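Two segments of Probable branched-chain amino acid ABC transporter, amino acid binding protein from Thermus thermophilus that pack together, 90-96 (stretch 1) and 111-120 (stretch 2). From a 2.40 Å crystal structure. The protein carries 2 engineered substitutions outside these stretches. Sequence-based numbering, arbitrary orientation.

Stretch 1 90-96: LKPLIQE
Stretch 2, residues 111-120: IDPPNNDYIF

The most unusual feature of this contact is that two polar side chains of a helix, Lys91 and Gln95, hold an irregular loop largely by its backbone, and that a buried lysine reaches main-chain carbonyls, not a carboxylate, within the loop. Lys91 adopts chi angles of -81°, 179°, 89° and -178° (m, t, p, t), and its NZ donates to Asp112 O at 2.7 Å and to Pro114 O at 3.2 Å. The two carbonyls belong to the residues on either side of Pro113, and the peptide bond between Pro113 and Pro114 is cis.

Residues 90-96 are helical throughout, part of a longer helix kinked where the N atoms of Pro92 and Leu93 lack a bond to the preceding turn. Regular bonding resumes with Ile94 N to Leu90 O at 2.8 Å, Gln95 N to Lys91 O at 3.0 Å and Glu96 N to Pro92 O at 3.0 Å. Lys91, Ile94 and Gln95 point their CA-to-CB bonds toward the loop, while Leu93 and Glu96 point away.

The register is set by Gln95 and Asn115, whose CA atoms lie 5.1 Å apart. Asn115 has phi/psi of 62/37, a left-handed conformation, with chi1 at -61° (m) and chi2 at -37°. Its side chain lies along the helix: Asn115 OD1 is 3.2 Å from Gln95 CG, and Asn115 ND2 is 3.6 Å from Pro92 CA. From Asn116 to Ile119 the chain makes a type I turn, its central residues Asp117 at -67/-25 and Tyr118 at -113/14.

Gln95 reads this turn with both ends of its amide. With chi1 at -175° (t), chi2 at 70° (p) and chi3 at 27°, its OE1 accepts from Asp117 N at 3.1 Å, while its NE2 donates to Asp117 OD2 at 2.9 Å; the N-H...acceptor angles are 150° and 158°. Asp117 meets this pairing with chi1 at -63° (m) and chi2 at -33°. A water extends the network, donating to Gln95 OE1 and to Asn115 O, each 2.9 Å from its oxygen, and accepting from Tyr118 N at 3.0 Å.

The rule to read here is that long polar side chains on a helix can bond a loop's backbone groups while apolar contacts pack alongside. Ile94 (m, t) sets CG2 4.1 Å from Tyr118 CB and 4.4 Å from Ile119 CG1. Ile119, also m, t, places CD1 3.6 Å from Lys91 CG, on the lysine's aliphatic stem. Tyr118 has chi1 at -58° (m) and chi2 at 98°, and Gln95 OE1 approaches its CD1 obliquely at 3.8 Å. Together the stretches bury 535 Å², both sides summed.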

# COMPACT_ATOMS: atom_id res chain seq x y z
N LEU A 90 -5.43 12.24 20.14
CA LEU A 90 -6.83 12.70 20.05
C LEU A 90 -7.74 12.41 21.25
O LEU A 90 -8.88 12.90 21.24
CB LEU A 90 -7.50 12.05 18.84
CG LEU A 90 -6.63 12.22 17.61
CD1 LEU A 90 -7.31 11.53 16.51
CD2 LEU A 90 -6.55 13.69 17.33
N LYS A 91 -7.31 11.60 22.22
CA LYS A 91 -8.18 11.28 23.38
C LYS A 91 -8.84 12.53 24.02
O LYS A 91 -10.07 12.58 24.16
CB LYS A 91 -7.45 10.44 24.46
CG LYS A 91 -7.34 8.93 24.20
CD LYS A 91 -6.56 8.23 25.34
CE LYS A 91 -7.53 7.78 26.49
NZ LYS A 91 -6.82 7.14 27.65
N PRO A 92 -8.04 13.57 24.37
CA PRO A 92 -8.70 14.78 24.97
C PRO A 92 -9.84 15.36 24.11
O PRO A 92 -10.88 15.76 24.63
CB PRO A 92 -7.54 15.80 25.08
CG PRO A 92 -6.32 14.93 25.26
CD PRO A 92 -6.57 13.71 24.34
N LEU A 93 -9.61 15.41 22.80
CA LEU A 93 -10.59 15.96 21.88
C LEU A 93 -11.79 15.01 21.69
O LEU A 93 -12.95 15.45 21.62
CB LEU A 93 -9.90 16.27 20.57
CG LEU A 93 -10.66 16.98 19.46
CD1 LEU A 93 -11.21 18.32 19.98
CD2 LEU A 93 -9.63 17.19 18.33
N ILE A 94 -11.51 13.71 21.63
CA ILE A 94 -12.60 12.73 21.52
C ILE A 94 -13.57 12.84 22.70
O ILE A 94 -14.77 12.89 22.53
CB ILE A 94 -12.07 11.27 21.40
CG1 ILE A 94 -11.24 11.13 20.10
CG2 ILE A 94 -13.24 10.27 21.47
CD1 ILE A 94 -10.70 9.80 19.80
N GLN A 95 -13.00 12.81 23.90
CA GLN A 95 -13.68 13.07 25.15
C GLN A 95 -14.47 14.39 25.12
O GLN A 95 -15.65 14.41 25.49
CB GLN A 95 -12.65 13.07 26.30
CG GLN A 95 -13.23 13.20 27.72
CD GLN A 95 -13.99 11.96 28.17
OE1 GLN A 95 -13.71 10.82 27.71
NE2 GLN A 95 -14.98 12.16 29.06
N GLU A 96 -13.84 15.48 24.67
CA GLU A 96 -14.51 16.82 24.70
C GLU A 96 -15.73 16.82 23.82
O GLU A 96 -16.79 17.23 24.23
CB GLU A 96 -13.57 17.96 24.27
CG GLU A 96 -14.26 19.35 24.05
CD GLU A 96 -13.31 20.44 23.53
OE1 GLU A 96 -12.15 20.53 24.01
OE2 GLU A 96 -13.73 21.22 22.62
N ILE A 111 -8.50 2.91 26.64
CA ILE A 111 -9.73 2.83 27.43
C ILE A 111 -9.46 3.02 28.94
O ILE A 111 -10.33 2.79 29.75
CB ILE A 111 -10.59 1.56 27.13
CG1 ILE A 111 -9.77 0.28 27.14
CG2 ILE A 111 -11.18 1.63 25.72
CD1 ILE A 111 -9.90 -0.55 28.30
N ASP A 112 -8.24 3.45 29.29
CA ASP A 112 -7.87 3.80 30.67
C ASP A 112 -7.99 5.31 30.85
O ASP A 112 -7.90 6.03 29.89
CB ASP A 112 -6.45 3.37 30.99
CG ASP A 112 -6.34 1.87 31.27
OD1 ASP A 112 -7.37 1.13 31.34
OD2 ASP A 112 -5.18 1.43 31.41
N PRO A 113 -8.26 5.76 32.09
CA PRO A 113 -8.48 7.18 32.40
C PRO A 113 -7.21 7.96 32.25
O PRO A 113 -6.13 7.37 32.34
CB PRO A 113 -8.88 7.17 33.88
CG PRO A 113 -8.59 5.77 34.35
CD PRO A 113 -8.71 4.89 33.19
N PRO A 114 -7.31 9.26 31.97
CA PRO A 114 -8.57 10.03 31.76
C PRO A 114 -9.02 9.91 30.29
O PRO A 114 -8.36 9.22 29.52
CB PRO A 114 -8.13 11.47 32.03
CG PRO A 114 -6.70 11.53 31.56
CD PRO A 114 -6.10 10.10 31.74
N ASN A 115 -10.12 10.60 29.94
CA ASN A 115 -10.56 10.81 28.56
C ASN A 115 -10.90 9.52 27.82
O ASN A 115 -10.65 9.38 26.63
CB ASN A 115 -9.53 11.66 27.77
CG ASN A 115 -9.31 13.05 28.38
OD1 ASN A 115 -10.25 13.68 28.86
ND2 ASN A 115 -8.06 13.54 28.33
N ASN A 116 -11.48 8.58 28.56
CA ASN A 116 -11.75 7.23 28.09
C ASN A 116 -13.25 6.86 27.97
O ASN A 116 -13.57 5.72 27.63
CB ASN A 116 -11.04 6.22 29.01
CG ASN A 116 -11.61 6.22 30.45
OD1 ASN A 116 -11.76 5.16 31.05
ND2 ASN A 116 -11.88 7.40 30.99
N ASP A 117 -14.16 7.80 28.21
CA ASP A 117 -15.57 7.43 28.21
C ASP A 117 -16.12 7.00 26.83
O ASP A 117 -17.09 6.21 26.77
CB ASP A 117 -16.41 8.55 28.79
CG ASP A 117 -16.10 8.87 30.26
OD1 ASP A 117 -15.75 7.94 31.07
OD2 ASP A 117 -16.24 10.08 30.61
N TYR A 118 -15.48 7.46 25.75
CA TYR A 118 -16.00 7.24 24.38
C TYR A 118 -15.20 6.34 23.45
O TYR A 118 -15.46 6.31 22.25
CB TYR A 118 -16.23 8.58 23.68
CG TYR A 118 -17.18 9.41 24.48
CD1 TYR A 118 -16.71 10.40 25.34
CD2 TYR A 118 -18.55 9.14 24.45
CE1 TYR A 118 -17.57 11.13 26.11
CE2 TYR A 118 -19.44 9.84 25.22
CZ TYR A 118 -18.94 10.85 26.04
OH TYR A 118 -19.80 11.61 26.79
N ILE A 119 -14.24 5.58 23.98
CA ILE A 119 -13.39 4.77 23.12
C ILE A 119 -13.70 3.32 23.34
O ILE A 119 -13.70 2.86 24.48
CB ILE A 119 -11.94 5.05 23.46
CG1 ILE A 119 -11.68 6.55 23.18
CG2 ILE A 119 -11.00 4.06 22.72
CD1 ILE A 119 -10.33 7.04 23.66
N PHE A 120 -13.99 2.58 22.27
CA PHE A 120 -14.37 1.18 22.43
C PHE A 120 -13.52 0.27 21.60
O PHE A 120 -13.51 0.38 20.39
CB PHE A 120 -15.85 0.95 22.11
CG PHE A 120 -16.77 1.70 23.01
CD1 PHE A 120 -17.12 3.01 22.73
CD2 PHE A 120 -17.24 1.10 24.17
CE1 PHE A 120 -17.93 3.73 23.62
CE2 PHE A 120 -18.08 1.78 25.04
CZ PHE A 120 -18.43 3.10 24.77
O HOH W 1 -13.22 9.33 25.33